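PDB 1GYH: arabinan endo-1,5-alpha-l-arabinosidase A from Cellvibrio cellulosa, which degrades the plant cell-wall polysaccharide arabinan, cleaving alpha-1,5-arabinofuranosyl bonds of the linear polymer to release almost exclusively arabinotriose. Local coordinates for residues A[13-18]-A[97-102]; A[193-198]-A[263-268]; A[224-229]-A[299-304]; A[288-293]-A[310-315]. All blocks are in the same frame, centred on the assembly; numbering follows the deposited sequence. Where two conformers were deposited one is given.

Interaction 1. Residues A[13-18]-A[97-102]; sequences TREGDT and NKTLNP
Two neighbouring blades of the five-blade beta-propeller meet here: the end of strand 11-15, just before the type II' beta turn E15 to T18 that leads to strand 18-23, meets the loop that follows strand 90-97 in the next sheet. The turn is closed by backbone bonds in both directions between E15 and T18, and G16 carries its positive phi. E15, the last residue of strand 11-15, makes the polar link. Its CG lies anti to the backbone N (chi1 -179°) and the chain runs on fully extended, so the carboxylate is delivered end-on to the loop, where its two oxygens take different donors. OE2 of E15 accepts from OG1 of T99 at 2.8 Å through its syn lone pair, on the side of the other oxygen. The backbone N of L100 donates to OE1 of E15 at 2.9 Å, arriving from above the carboxylate plane. With both oxygens engaged, the rotation of the group is fixed, and the two donors would be expected to favour its ionised form. T99 is itself set by an Asx turn, in which its backbone N donates to OD1 of N97. The side chain of L100 also packs on Y20, F22 and F76. T13, whose hydroxyl bonds Q71, crosses L100 at about a right angle, and its methyl CG2 meets CD1 of L100 at 3.5 Å.

Interaction 2. Residues A[193-198]-A[263-268]; sequences APFILR and NSAYTW
Strands 193-198 and 263-268 run nearly parallel, 12° apart in direction, with axes 6.9 Å apart at closest, and side chains and water fill the interval. F195, with CG anti to the backbone N (chi1 -169°), lays its ring flat against the opposite backbone: CA of S264 stands 3.7 Å from the ring centroid, a CH-pi contact close to the ring normal. CE1 of F195 reaches the carbonyl O of A265 at 3.2 Å, while the far edge of the ring points at the face of Y266 in a T-shaped pair, centroids 5.9 Å apart. These are the first strands of two successive propeller blades, packed side by side close to the centre of the molecule; OG of S264 is hydrogen-bonded to O of P10, just before strand 11-15, and OH of Y266 to N of M12 within it. L197 follows F195 on the same side, its CD2 touching CB of A265 at 4.2 Å. At the start, one water donates to O of A193 and accepts from N of N263; at the other end, another donates to O of R198 and to OG1 of T267, a hydroxyl also hydrogen-bonded to OD1 of D272.

Interaction 3. Residues A[224-229]-A[299-304]; sequences VGRSKQ and EGWPQV
Outer parts of two successive blades of the five-blade propeller join here, strand 221-227 of one meeting the turn and short strand 302-303 at the outside of the next. The stacking centres on R226 and W301. R226 has its CG in the crowded position between the backbone N and the carbonyl carbon (chi1 82°), and from there the chain runs extended across the indole. The guanidinium lies almost flat on the ring, the planes 15° apart, with CZ2 of W301 over the guanidinium centre. Nearer the backbone, CD of R226 makes a CH-pi contact with the six-membered ring of W301, 3.9 Å from its centroid. Y202 adds a cation-pi partner to the same arginine. Hydrogen bonding falls to NH1 of R226, which reaches E299 O at 3.0 Å, nearly straight (168°), on a carbonyl lone pair and in the guanidinium plane. A weak bond runs from NH1 to G300 O, which also accepts from the hydroxyl of Y204. The straight bond to E299 O, with the weak one beside it, is consistent with the guanidinium staying flat over the indole. G300, with no side chain and positive phi, brings its backbone close against the guanidinium edge. Apolar contacts complete the join: CG1 of V224 lies 4.2 Å from CE3 of W301, and V224 also meets P302 tip to tip, CG2 of V224 standing 4.0 Å from CG of P302.

Interaction 4. Residues A[288-293]-A[310-315]; sequences KLKILN and DSYISQ
Y312 holds its CG anti to the backbone N (chi1 174°), which sends the phenol from the end of helix 308-311 onto strand 286-296 of a propeller blade, while K290 bends at chi2 (-62°) so that its ammonium returns to the same residue. The tyrosine ring packs against the strand, with the backbone N of I291 over one face and L289 O near the ring edge. CB of I291 adds a CH-pi contact, 4.1 Å from the ring centroid. At the tip, CD2 of L289 approaches OH of Y312 at 3.4 Å, and this hydroxyl is hydrogen-bonded to the carbonyl of R36. NZ of K290 donates to O of Y312 at 2.8 Å, nearly along the C=O axis; it also bonds L309 O and Q4 OE1, so several oxygens grip the buried charge. Further along, where S314 OG bonds V5 N, a water donates to L289 O at 2.7 Å and accepts from the backbone N of S314 at 3.0 Å.

Interactions 2 and 3 join the same two sheets, the first between their opening strands, the second between strand 221-227, third in its sheet, and the outermost strand 302-303 of the other; their centres are about 12 Å apart. Interaction 4 packs the segment after helix 308-311 on strand 286-296, and strand 315-316 beyond joins the first sheet alongside 38-44. It touches interaction 3 where CG1 of V304 packs on N293 O at 3.6 Å. Interaction 1 lies about 19 Å from interaction 2, between centres; strand 11-15 spans the gap. The S264 side chain is about 8 Å from that of D9, the likely proton acceptor, and that of L289 about 8 Å from that of D6, a probable substrate-binding residue.

Interaction 1. Residues A[13-18]-A[97-102]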
loop_
_atom_site.group_PDB
_atom_site.type_symbol
_atom_site.label_atom_id
_atom_site.label_comp_id
_atom_site.label_asym_id
_atom_site.label_seq_id
_atom_site.Cartn_x
_atom_site.Cartn_y
_atom_site.Cartn_z
ATOM N N THR A 13 -0.994 -7.761 -9.350
ATOM C CA THR A 13 -2.206 -8.221 -10.023
ATOM C C THR A 13 -1.888 -9.214 -11.140
ATOM O O THR A 13 -0.755 -9.326 -11.570
ATOM C CB THR A 13 -3.038 -7.015 -10.510
ATOM O OG1 THR A 13 -4.413 -7.383 -10.525
ATOM C CG2 THR A 13 -2.689 -6.533 -11.930
ATOM N N ARG A 14 -2.892 -9.911 -11.636
ATOM C CA ARG A 14 -2.702 -10.859 -12.722
ATOM C C ARG A 14 -3.606 -10.465 -13.880
ATOM O O ARG A 14 -4.796 -10.188 -13.679
ATOM C CB ARG A 14 -3.031 -12.301 -12.273
ATOM C CG ARG A 14 -2.803 -13.354 -13.344
ATOM C CD ARG A 14 -2.917 -14.873 -12.954
ATOM N NE ARG A 14 -1.934 -15.702 -13.702
ATOM C CZ ARG A 14 -1.839 -17.052 -13.661
ATOM N NH1 ARG A 14 -2.679 -17.774 -12.940
ATOM N NH2 ARG A 14 -0.896 -17.679 -14.351
ATOM N N GLU A 15 -3.028 -10.444 -15.081
ATOM C CA GLU A 15 -3.771 -10.302 -16.327
ATOM C C GLU A 15 -3.530 -11.520 -17.182
ATOM O O GLU A 15 -2.400 -11.771 -17.626
ATOM C CB GLU A 15 -3.310 -9.058 -17.095
ATOM C CG GLU A 15 -4.067 -8.812 -18.418
ATOM C CD GLU A 15 -3.592 -7.611 -19.220
ATOM O OE1 GLU A 15 -2.436 -7.154 -19.067
ATOM O OE2 GLU A 15 -4.395 -7.093 -20.014
ATOM N N GLY A 16 -4.592 -12.280 -17.461
ATOM C CA GLY A 16 -4.437 -13.537 -18.178
ATOM C C GLY A 16 -3.460 -14.452 -17.443
ATOM O O GLY A 16 -3.649 -14.738 -16.265
ATOM N N ASP A 17 -2.405 -14.898 -18.119
ATOM C CA ASP A 17 -1.410 -15.765 -17.441
ATOM C C ASP A 17 -0.131 -15.037 -16.991
ATOM O O ASP A 17 0.870 -15.694 -16.634
ATOM C CB ASP A 17 -1.027 -16.966 -18.288
ATOM C CG ASP A 17 -0.249 -16.573 -19.516
ATOM O OD1 ASP A 17 0.037 -15.371 -19.704
ATOM O OD2 ASP A 17 0.121 -17.383 -20.367
ATOM N N THR A 18 -0.183 -13.703 -16.964
ATOM C CA THR A 18 0.946 -12.880 -16.524
ATOM C C THR A 18 0.700 -12.074 -15.247
ATOM O O THR A 18 -0.314 -11.415 -15.103
ATOM C CB THR A 18 1.378 -11.941 -17.678
ATOM O OG1 THR A 18 1.522 -12.689 -18.890
ATOM C CG2 THR A 18 2.797 -11.372 -17.405
ATOM N N ASN A 97 -5.135 2.285 -17.660
ATOM C CA ASN A 97 -4.708 1.612 -18.882
ATOM C C ASN A 97 -5.738 0.498 -19.224
ATOM O O ASN A 97 -6.372 -0.079 -18.316
ATOM C CB ASN A 97 -3.337 0.985 -18.642
ATOM C CG ASN A 97 -2.535 0.784 -19.924
ATOM O OD1 ASN A 97 -3.086 0.540 -21.000
ATOM N ND2 ASN A 97 -1.216 0.865 -19.805
ATOM N N LYS A 98 -5.862 0.198 -20.506
ATOM C CA LYS A 98 -6.644 -0.951 -20.994
ATOM C C LYS A 98 -5.960 -2.303 -20.797
ATOM O O LYS A 98 -6.630 -3.334 -20.768
ATOM C CB LYS A 98 -6.934 -0.811 -22.491
ATOM C CG LYS A 98 -7.747 0.419 -22.941
ATOM C CD LYS A 98 -7.587 0.624 -24.462
ATOM C CE LYS A 98 -8.305 1.825 -25.091
ATOM N NZ LYS A 98 -8.065 1.948 -26.644
ATOM N N THR A 99 -4.635 -2.312 -20.672
ATOM C CA THR A 99 -3.880 -3.549 -20.522
ATOM C C THR A 99 -2.559 -3.292 -19.809
ATOM O O THR A 99 -2.177 -2.148 -19.634
ATOM C CB THR A 99 -3.672 -4.205 -21.905
ATOM O OG1 THR A 99 -2.992 -5.457 -21.767
ATOM C CG2 THR A 99 -2.763 -3.374 -22.782
ATOM N N LEU A 100 -1.884 -4.347 -19.372
ATOM C CA LEU A 100 -0.596 -4.231 -18.670
ATOM C C LEU A 100 0.607 -4.702 -19.516
ATOM O O LEU A 100 1.738 -4.530 -19.094
ATOM C CB LEU A 100 -0.639 -5.001 -17.347
ATOM C CG LEU A 100 -1.626 -4.452 -16.285
ATOM C CD1 LEU A 100 -1.484 -5.180 -14.958
ATOM C CD2 LEU A 100 -1.475 -2.915 -16.074
ATOM N N ASN A 101 0.352 -5.306 -20.674
ATOM C CA ASN A 101 1.395 -5.735 -21.614
ATOM C C ASN A 101 1.885 -4.557 -22.488
ATOM O O ASN A 101 1.187 -4.079 -23.346
ATOM C CB ASN A 101 0.862 -6.873 -22.531
ATOM C CG ASN A 101 1.898 -7.402 -23.500
ATOM O OD1 ASN A 101 3.048 -6.946 -23.543
ATOM N ND2 ASN A 101 1.482 -8.371 -24.324
ATOM N N PRO A 102 3.110 -4.122 -22.300
ATOM C CA PRO A 102 3.621 -2.964 -23.067
ATOM C C PRO A 102 3.792 -3.150 -24.594
ATOM O O PRO A 102 3.885 -2.151 -25.318
ATOM C CB PRO A 102 4.960 -2.649 -22.352
ATOM C CG PRO A 102 5.400 -3.973 -21.735
ATOM C CD PRO A 102 4.096 -4.668 -21.344
#

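Interaction 2. Residues A[193-198]-A[263-268]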
loop_
_atom_site.group_PDB
_atom_site.type_symbol
_atom_site.label_atom_id
_atom_site.label_comp_id
_atom_site.label_asym_id
_atom_site.label_seq_id
_atom_site.Cartn_x
_atom_site.Cartn_y
_atom_site.Cartn_z
ATOM N N ALA A 193 0.047 3.207 5.763
ATOM C CA ALA A 193 -0.048 2.203 4.706
ATOM C C ALA A 193 -1.180 1.176 4.970
ATOM O O ALA A 193 -0.921 -0.016 5.025
ATOM C CB ALA A 193 1.286 1.486 4.512
ATOM N N PRO A 194 -2.415 1.628 5.036
ATOM C CA PRO A 194 -3.512 0.676 5.266
ATOM C C PRO A 194 -3.678 -0.271 4.077
ATOM O O PRO A 194 -3.444 0.094 2.915
ATOM C CB PRO A 194 -4.739 1.546 5.344
ATOM C CG PRO A 194 -4.401 2.753 4.465
ATOM C CD PRO A 194 -2.907 2.996 4.789
ATOM N N PHE A 195 -4.136 -1.493 4.366
ATOM C CA PHE A 195 -4.559 -2.371 3.274
ATOM C C PHE A 195 -5.692 -3.238 3.797
ATOM O O PHE A 195 -5.569 -3.774 4.897
ATOM C CB PHE A 195 -3.400 -3.225 2.730
ATOM C CG PHE A 195 -3.762 -3.936 1.445
ATOM C CD1 PHE A 195 -4.476 -5.149 1.468
ATOM C CD2 PHE A 195 -3.502 -3.347 0.221
ATOM C CE1 PHE A 195 -4.854 -5.773 0.281
ATOM C CE2 PHE A 195 -3.847 -3.950 -0.958
ATOM C CZ PHE A 195 -4.528 -5.185 -0.944
ATOM N N ILE A 196 -6.804 -3.303 3.062
ATOM C CA ILE A 196 -7.948 -4.100 3.493
ATOM C C ILE A 196 -8.186 -5.346 2.613
ATOM O O ILE A 196 -8.261 -5.256 1.384
ATOM C CB ILE A 196 -9.184 -3.245 3.570
ATOM C CG1 ILE A 196 -8.933 -2.044 4.530
ATOM C CG2 ILE A 196 -10.412 -4.095 4.047
ATOM C CD1 ILE A 196 -9.942 -0.944 4.492
ATOM N N LEU A 197 -8.340 -6.495 3.277
ATOM C CA LEU A 197 -8.691 -7.755 2.590
ATOM C C LEU A 197 -9.972 -8.336 3.190
ATOM O O LEU A 197 -10.094 -8.485 4.388
ATOM C CB LEU A 197 -7.555 -8.784 2.683
ATOM C CG LEU A 197 -7.797 -10.181 2.007
ATOM C CD1 LEU A 197 -7.587 -10.084 0.542
ATOM C CD2 LEU A 197 -6.868 -11.268 2.617
ATOM N N ARG A 198 -10.929 -8.665 2.332
ATOM C CA ARG A 198 -12.141 -9.398 2.741
ATOM C C ARG A 198 -11.807 -10.857 2.827
ATOM O O ARG A 198 -11.290 -11.417 1.877
ATOM C CB ARG A 198 -13.257 -9.189 1.709
ATOM C CG ARG A 198 -14.597 -9.869 2.078
ATOM C CD ARG A 198 -15.239 -9.371 3.354
ATOM N NE ARG A 198 -16.480 -10.133 3.564
ATOM C CZ ARG A 198 -17.583 -9.929 2.884
ATOM N NH1 ARG A 198 -17.651 -8.922 2.017
ATOM N NH2 ARG A 198 -18.638 -10.726 3.072
ATOM N N ASN A 263 2.449 -3.505 3.308
ATOM C CA ASN A 263 1.999 -4.710 2.624
ATOM C C ASN A 263 0.788 -4.536 1.749
ATOM O O ASN A 263 0.053 -3.555 1.830
ATOM C CB ASN A 263 1.679 -5.828 3.656
ATOM C CG ASN A 263 0.382 -5.621 4.329
ATOM O OD1 ASN A 263 0.282 -4.748 5.186
ATOM N ND2 ASN A 263 -0.665 -6.390 3.928
ATOM N N SER A 264 0.574 -5.554 0.926
ATOM C CA SER A 264 -0.694 -5.816 0.286
ATOM C C SER A 264 -1.020 -7.317 0.613
ATOM O O SER A 264 -0.230 -8.004 1.278
ATOM C CB SER A 264 -0.639 -5.529 -1.221
ATOM O OG SER A 264 0.537 -6.088 -1.870
ATOM N N ALA A 265 -2.165 -7.788 0.118
ATOM C CA ALA A 265 -2.672 -9.150 0.427
ATOM C C ALA A 265 -3.731 -9.502 -0.614
ATOM O O ALA A 265 -4.498 -8.629 -1.057
ATOM C CB ALA A 265 -3.239 -9.225 1.823
ATOM N N TYR A 266 -3.725 -10.761 -1.049
ATOM C CA TYR A 266 -4.536 -11.195 -2.159
ATOM C C TYR A 266 -4.978 -12.639 -2.002
ATOM O O TYR A 266 -4.316 -13.447 -1.317
ATOM C CB TYR A 266 -3.759 -11.093 -3.477
ATOM C CG TYR A 266 -3.214 -9.684 -3.725
ATOM C CD1 TYR A 266 -4.011 -8.717 -4.308
ATOM C CD2 TYR A 266 -1.921 -9.347 -3.352
ATOM C CE1 TYR A 266 -3.524 -7.430 -4.554
ATOM C CE2 TYR A 266 -1.410 -8.054 -3.578
ATOM C CZ TYR A 266 -2.218 -7.103 -4.186
ATOM O OH TYR A 266 -1.749 -5.833 -4.443
ATOM N N THR A 267 -6.120 -12.906 -2.623
ATOM C CA THR A 267 -6.637 -14.243 -2.815
ATOM C C THR A 267 -6.533 -14.567 -4.299
ATOM O O THR A 267 -7.175 -13.936 -5.124
ATOM C CB THR A 267 -8.088 -14.309 -2.291
ATOM O OG1 THR A 267 -8.129 -14.074 -0.867
ATOM C CG2 THR A 267 -8.670 -15.750 -2.480
ATOM N N TRP A 268 -5.702 -15.557 -4.625
ATOM C CA TRP A 268 -5.495 -16.060 -5.982
ATOM C C TRP A 268 -5.791 -17.579 -6.024
ATOM O O TRP A 268 -5.142 -18.352 -5.309
ATOM C CB TRP A 268 -4.035 -15.868 -6.390
ATOM C CG TRP A 268 -3.571 -14.382 -6.458
ATOM C CD1 TRP A 268 -4.230 -13.334 -7.019
ATOM C CD2 TRP A 268 -2.327 -13.855 -5.979
ATOM N NE1 TRP A 268 -3.478 -12.180 -6.908
ATOM C CE2 TRP A 268 -2.310 -12.477 -6.274
ATOM C CE3 TRP A 268 -1.211 -14.417 -5.345
ATOM C CZ2 TRP A 268 -1.234 -11.655 -5.948
ATOM C CZ3 TRP A 268 -0.139 -13.594 -5.013
ATOM C CH2 TRP A 268 -0.174 -12.227 -5.307
HETATM O O HOH W 1 1.016 -2.029 5.724
HETATM O O HOH W 2 -0.301 -0.942 1.971
HETATM O O HOH W 3 -10.448 -12.817 -0.281
#

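Interaction 3. Residues A[224-229]-A[299-304]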
loop_
_atom_site.group_PDB
_atom_site.type_symbol
_atom_site.label_atom_id
_atom_site.label_comp_id
_atom_site.label_asym_id
_atom_site.label_seq_id
_atom_site.Cartn_x
_atom_site.Cartn_y
_atom_site.Cartn_z
ATOM N N VAL A 224 -2.625 -5.967 12.636
ATOM C CA VAL A 224 -3.920 -6.261 12.000
ATOM C C VAL A 224 -5.092 -6.073 12.986
ATOM O O VAL A 224 -4.945 -6.261 14.197
ATOM C CB VAL A 224 -3.920 -7.758 11.404
ATOM C CG1 VAL A 224 -3.976 -8.791 12.505
ATOM C CG2 VAL A 224 -5.087 -7.967 10.460
ATOM N N GLY A 225 -6.248 -5.729 12.423
ATOM C CA GLY A 225 -7.545 -5.712 13.105
ATOM C C GLY A 225 -8.655 -6.141 12.139
ATOM O O GLY A 225 -8.390 -6.332 10.966
ATOM N N ARG A 226 -9.881 -6.357 12.642
ATOM C CA ARG A 226 -10.966 -6.863 11.795
ATOM C C ARG A 226 -12.306 -6.249 12.156
ATOM O O ARG A 226 -12.557 -5.876 13.331
ATOM C CB ARG A 226 -11.002 -8.410 11.806
ATOM C CG ARG A 226 -11.730 -9.014 13.002
ATOM C CD ARG A 226 -11.639 -10.555 13.118
ATOM N NE ARG A 226 -12.249 -11.050 14.359
ATOM C CZ ARG A 226 -12.072 -12.289 14.831
ATOM N NH1 ARG A 226 -11.327 -13.156 14.151
ATOM N NH2 ARG A 226 -12.639 -12.674 15.962
ATOM N N SER A 227 -13.155 -6.104 11.136
ATOM C CA SER A 227 -14.481 -5.489 11.284
ATOM C C SER A 227 -15.526 -6.242 10.455
ATOM O O SER A 227 -15.232 -6.751 9.369
ATOM C CB SER A 227 -14.434 -4.016 10.802
ATOM O OG SER A 227 -15.697 -3.386 10.813
ATOM N N LYS A 228 -16.755 -6.305 10.941
ATOM C CA LYS A 228 -17.850 -6.849 10.121
ATOM C C LYS A 228 -18.182 -5.964 8.906
ATOM O O LYS A 228 -18.437 -6.496 7.808
ATOM C CB LYS A 228 -19.129 -7.163 10.957
ATOM C CG LYS A 228 -19.037 -8.441 11.861
ATOM C CD LYS A 228 -19.082 -9.812 11.072
ATOM C CE LYS A 228 -19.043 -11.055 12.026
ATOM N NZ LYS A 228 -20.328 -11.866 12.111
ATOM N N GLN A 229 -18.141 -4.639 9.053
ATOM C CA GLN A 229 -18.404 -3.735 7.920
ATOM C C GLN A 229 -17.131 -3.017 7.477
ATOM O O GLN A 229 -16.206 -2.820 8.269
ATOM C CB GLN A 229 -19.441 -2.685 8.278
ATOM C CG GLN A 229 -20.742 -3.261 8.839
ATOM C CD GLN A 229 -21.467 -4.221 7.917
ATOM O OE1 GLN A 229 -22.275 -5.062 8.387
ATOM N NE2 GLN A 229 -21.232 -4.095 6.628
ATOM N N GLU A 299 -9.038 -18.954 15.951
ATOM C CA GLU A 299 -9.822 -17.794 16.391
ATOM C C GLU A 299 -10.165 -16.800 15.263
ATOM O O GLU A 299 -10.728 -15.737 15.523
ATOM C CB GLU A 299 -9.092 -17.074 17.540
ATOM C CG GLU A 299 -8.938 -17.892 18.819
ATOM C CD GLU A 299 -7.922 -19.027 18.733
ATOM O OE1 GLU A 299 -6.824 -18.819 18.183
ATOM O OE2 GLU A 299 -8.209 -20.153 19.237
ATOM N N GLY A 300 -9.808 -17.114 14.022
ATOM C CA GLY A 300 -10.182 -16.294 12.894
ATOM C C GLY A 300 -9.185 -15.172 12.540
ATOM O O GLY A 300 -9.595 -14.199 11.915
ATOM N N TRP A 301 -7.920 -15.320 12.940
ATOM C CA TRP A 301 -6.858 -14.301 12.742
ATOM C C TRP A 301 -5.777 -14.799 11.786
ATOM O O TRP A 301 -5.396 -16.002 11.800
ATOM C CB TRP A 301 -6.229 -13.854 14.094
ATOM C CG TRP A 301 -7.251 -13.232 14.964
ATOM C CD1 TRP A 301 -8.006 -13.873 15.892
ATOM C CD2 TRP A 301 -7.697 -11.880 14.953
ATOM N NE1 TRP A 301 -8.896 -13.007 16.468
ATOM C CE2 TRP A 301 -8.736 -11.776 15.890
ATOM C CE3 TRP A 301 -7.315 -10.721 14.239
ATOM C CZ2 TRP A 301 -9.373 -10.580 16.162
ATOM C CZ3 TRP A 301 -7.970 -9.539 14.510
ATOM C CH2 TRP A 301 -8.990 -9.479 15.437
ATOM N N PRO A 302 -5.246 -13.898 10.971
ATOM C CA PRO A 302 -4.197 -14.278 10.026
ATOM C C PRO A 302 -2.912 -14.622 10.720
ATOM O O PRO A 302 -2.617 -14.108 11.812
ATOM C CB PRO A 302 -4.017 -13.032 9.130
ATOM C CG PRO A 302 -4.514 -11.877 9.955
ATOM C CD PRO A 302 -5.583 -12.461 10.896
ATOM N N GLN A 303 -2.170 -15.524 10.092
ATOM C CA GLN A 303 -0.903 -16.029 10.601
ATOM C C GLN A 303 0.031 -16.291 9.406
ATOM O O GLN A 303 -0.420 -16.752 8.335
ATOM C CB GLN A 303 -1.174 -17.319 11.390
ATOM C CG GLN A 303 -0.020 -17.896 12.040
ATOM C CD GLN A 303 -0.292 -19.296 12.620
ATOM O OE1 GLN A 303 -1.076 -19.449 13.576
ATOM N NE2 GLN A 303 0.359 -20.317 12.034
ATOM N N VAL A 304 1.310 -15.950 9.568
ATOM C CA VAL A 304 2.362 -16.276 8.598
ATOM C C VAL A 304 3.572 -16.949 9.254
ATOM O O VAL A 304 3.769 -16.860 10.475
ATOM C CB VAL A 304 2.792 -15.020 7.797
ATOM C CG1 VAL A 304 1.646 -14.503 6.935
ATOM C CG2 VAL A 304 3.336 -13.906 8.742
#

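Interaction 4. Residues A[288-293]-A[310-315]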
loop_
_atom_site.group_PDB
_atom_site.type_symbol
_atom_site.label_atom_id
_atom_site.label_comp_id
_atom_site.label_asym_id
_atom_site.label_seq_id
_atom_site.Cartn_x
_atom_site.Cartn_y
_atom_site.Cartn_z
ATOM N N LYS A 288 13.911 -6.021 -0.195
ATOM C CA LYS A 288 13.614 -7.054 -1.164
ATOM C C LYS A 288 12.107 -7.383 -1.110
ATOM O O LYS A 288 11.464 -7.289 -0.049
ATOM C CB LYS A 288 14.418 -8.310 -0.842
ATOM C CG LYS A 288 15.921 -8.162 -0.793
ATOM C CD LYS A 288 16.538 -7.546 -2.029
ATOM C CE LYS A 288 18.086 -7.613 -2.024
ATOM N NZ LYS A 288 18.666 -7.299 -0.738
ATOM N N LEU A 289 11.567 -7.775 -2.268
ATOM C CA LEU A 289 10.241 -8.378 -2.357
ATOM C C LEU A 289 10.147 -9.679 -1.555
ATOM O O LEU A 289 11.031 -10.544 -1.635
ATOM C CB LEU A 289 9.915 -8.702 -3.807
ATOM C CG LEU A 289 8.555 -9.416 -4.004
ATOM C CD1 LEU A 289 7.413 -8.503 -3.651
ATOM C CD2 LEU A 289 8.444 -9.873 -5.407
ATOM N N LYS A 290 9.051 -9.823 -0.814
ATOM C CA LYS A 290 8.740 -11.091 -0.137
ATOM C C LYS A 290 7.231 -11.400 -0.316
ATOM O O LYS A 290 6.390 -10.523 -0.148
ATOM C CB LYS A 290 9.157 -11.093 1.334
ATOM C CG LYS A 290 10.603 -11.037 1.615
ATOM C CD LYS A 290 11.447 -12.219 1.098
ATOM C CE LYS A 290 12.930 -11.897 1.097
ATOM N NZ LYS A 290 13.833 -13.028 0.701
ATOM N N ILE A 291 6.929 -12.628 -0.745
ATOM C CA ILE A 291 5.556 -13.157 -0.822
ATOM C C ILE A 291 5.493 -14.369 0.132
ATOM O O ILE A 291 6.333 -15.278 0.049
ATOM C CB ILE A 291 5.217 -13.610 -2.257
ATOM C CG1 ILE A 291 5.410 -12.458 -3.240
ATOM C CG2 ILE A 291 3.774 -14.181 -2.308
ATOM C CD1 ILE A 291 5.110 -12.764 -4.652
ATOM N N LEU A 292 4.561 -14.323 1.080
ATOM C CA LEU A 292 4.395 -15.341 2.116
ATOM C C LEU A 292 3.003 -15.946 2.025
ATOM O O LEU A 292 2.042 -15.255 1.642
ATOM C CB LEU A 292 4.544 -14.761 3.525
ATOM C CG LEU A 292 5.930 -14.176 3.913
ATOM C CD1 LEU A 292 5.987 -12.827 3.415
ATOM C CD2 LEU A 292 6.111 -14.135 5.450
ATOM N N ASN A 293 2.894 -17.231 2.368
ATOM C CA ASN A 293 1.568 -17.883 2.441
ATOM C C ASN A 293 0.831 -17.398 3.677
ATOM O O ASN A 293 1.363 -17.381 4.779
ATOM C CB ASN A 293 1.710 -19.425 2.415
ATOM C CG ASN A 293 2.380 -19.924 1.140
ATOM O OD1 ASN A 293 1.806 -19.825 0.042
ATOM N ND2 ASN A 293 3.634 -20.433 1.268
ATOM N N ASP A 310 13.108 -16.032 4.441
ATOM C CA ASP A 310 14.320 -16.620 3.854
ATOM C C ASP A 310 14.076 -17.496 2.618
ATOM O O ASP A 310 14.868 -17.476 1.696
ATOM C CB ASP A 310 15.081 -17.430 4.882
ATOM C CG ASP A 310 15.400 -16.634 6.115
ATOM O OD1 ASP A 310 16.160 -15.634 5.976
ATOM O OD2 ASP A 310 14.940 -16.935 7.249
ATOM N N SER A 311 12.997 -18.275 2.603
ATOM C CA SER A 311 12.797 -19.268 1.538
ATOM C C SER A 311 12.104 -18.731 0.302
ATOM O O SER A 311 12.188 -19.375 -0.767
ATOM C CB SER A 311 12.043 -20.497 2.068
ATOM O OG SER A 311 10.779 -20.156 2.604
ATOM N N TYR A 312 11.432 -17.585 0.409
ATOM C CA TYR A 312 10.943 -16.888 -0.798
ATOM C C TYR A 312 12.099 -16.023 -1.333
ATOM O O TYR A 312 12.557 -15.079 -0.661
ATOM C CB TYR A 312 9.707 -16.044 -0.614
ATOM C CG TYR A 312 9.388 -15.282 -1.869
ATOM C CD1 TYR A 312 8.594 -15.852 -2.865
ATOM C CD2 TYR A 312 9.949 -14.015 -2.118
ATOM C CE1 TYR A 312 8.323 -15.175 -4.045
ATOM C CE2 TYR A 312 9.682 -13.340 -3.308
ATOM C CZ TYR A 312 8.881 -13.921 -4.269
ATOM O OH TYR A 312 8.633 -13.274 -5.464
ATOM N N ILE A 313 12.587 -16.399 -2.496
ATOM C CA ILE A 313 13.769 -15.782 -3.158
ATOM C C ILE A 313 13.433 -15.380 -4.611
ATOM O O ILE A 313 13.560 -16.170 -5.540
ATOM C CB ILE A 313 14.996 -16.715 -3.105
ATOM C CG1 ILE A 313 15.379 -17.010 -1.676
ATOM C CG2 ILE A 313 16.241 -16.054 -3.784
ATOM C CD1 ILE A 313 16.482 -18.087 -1.502
ATOM N N SER A 314 13.005 -14.131 -4.789
ATOM C CA SER A 314 12.754 -13.574 -6.100
ATOM C C SER A 314 14.072 -13.528 -6.876
ATOM O O SER A 314 15.157 -13.584 -6.271
ATOM C CB SER A 314 12.110 -12.172 -6.039
ATOM O OG SER A 314 12.978 -11.187 -5.447
ATOM N N GLN A 315 13.943 -13.472 -8.196
ATOM C CA GLN A 315 15.070 -13.401 -9.125
ATOM C C GLN A 315 14.782 -12.319 -10.173
ATOM O O GLN A 315 13.757 -12.346 -10.867
ATOM C CB GLN A 315 15.327 -14.755 -9.800
ATOM C CG GLN A 315 15.695 -15.950 -8.864
ATOM C CD GLN A 315 17.154 -15.941 -8.323
ATOM O OE1 GLN A 315 18.004 -16.691 -8.805
ATOM N NE2 GLN A 315 17.415 -15.123 -7.301
HETATM O O HOH W 4 13.134 -11.807 -2.857
HETATM O O HOH W 5 16.273 -14.948 1.320
#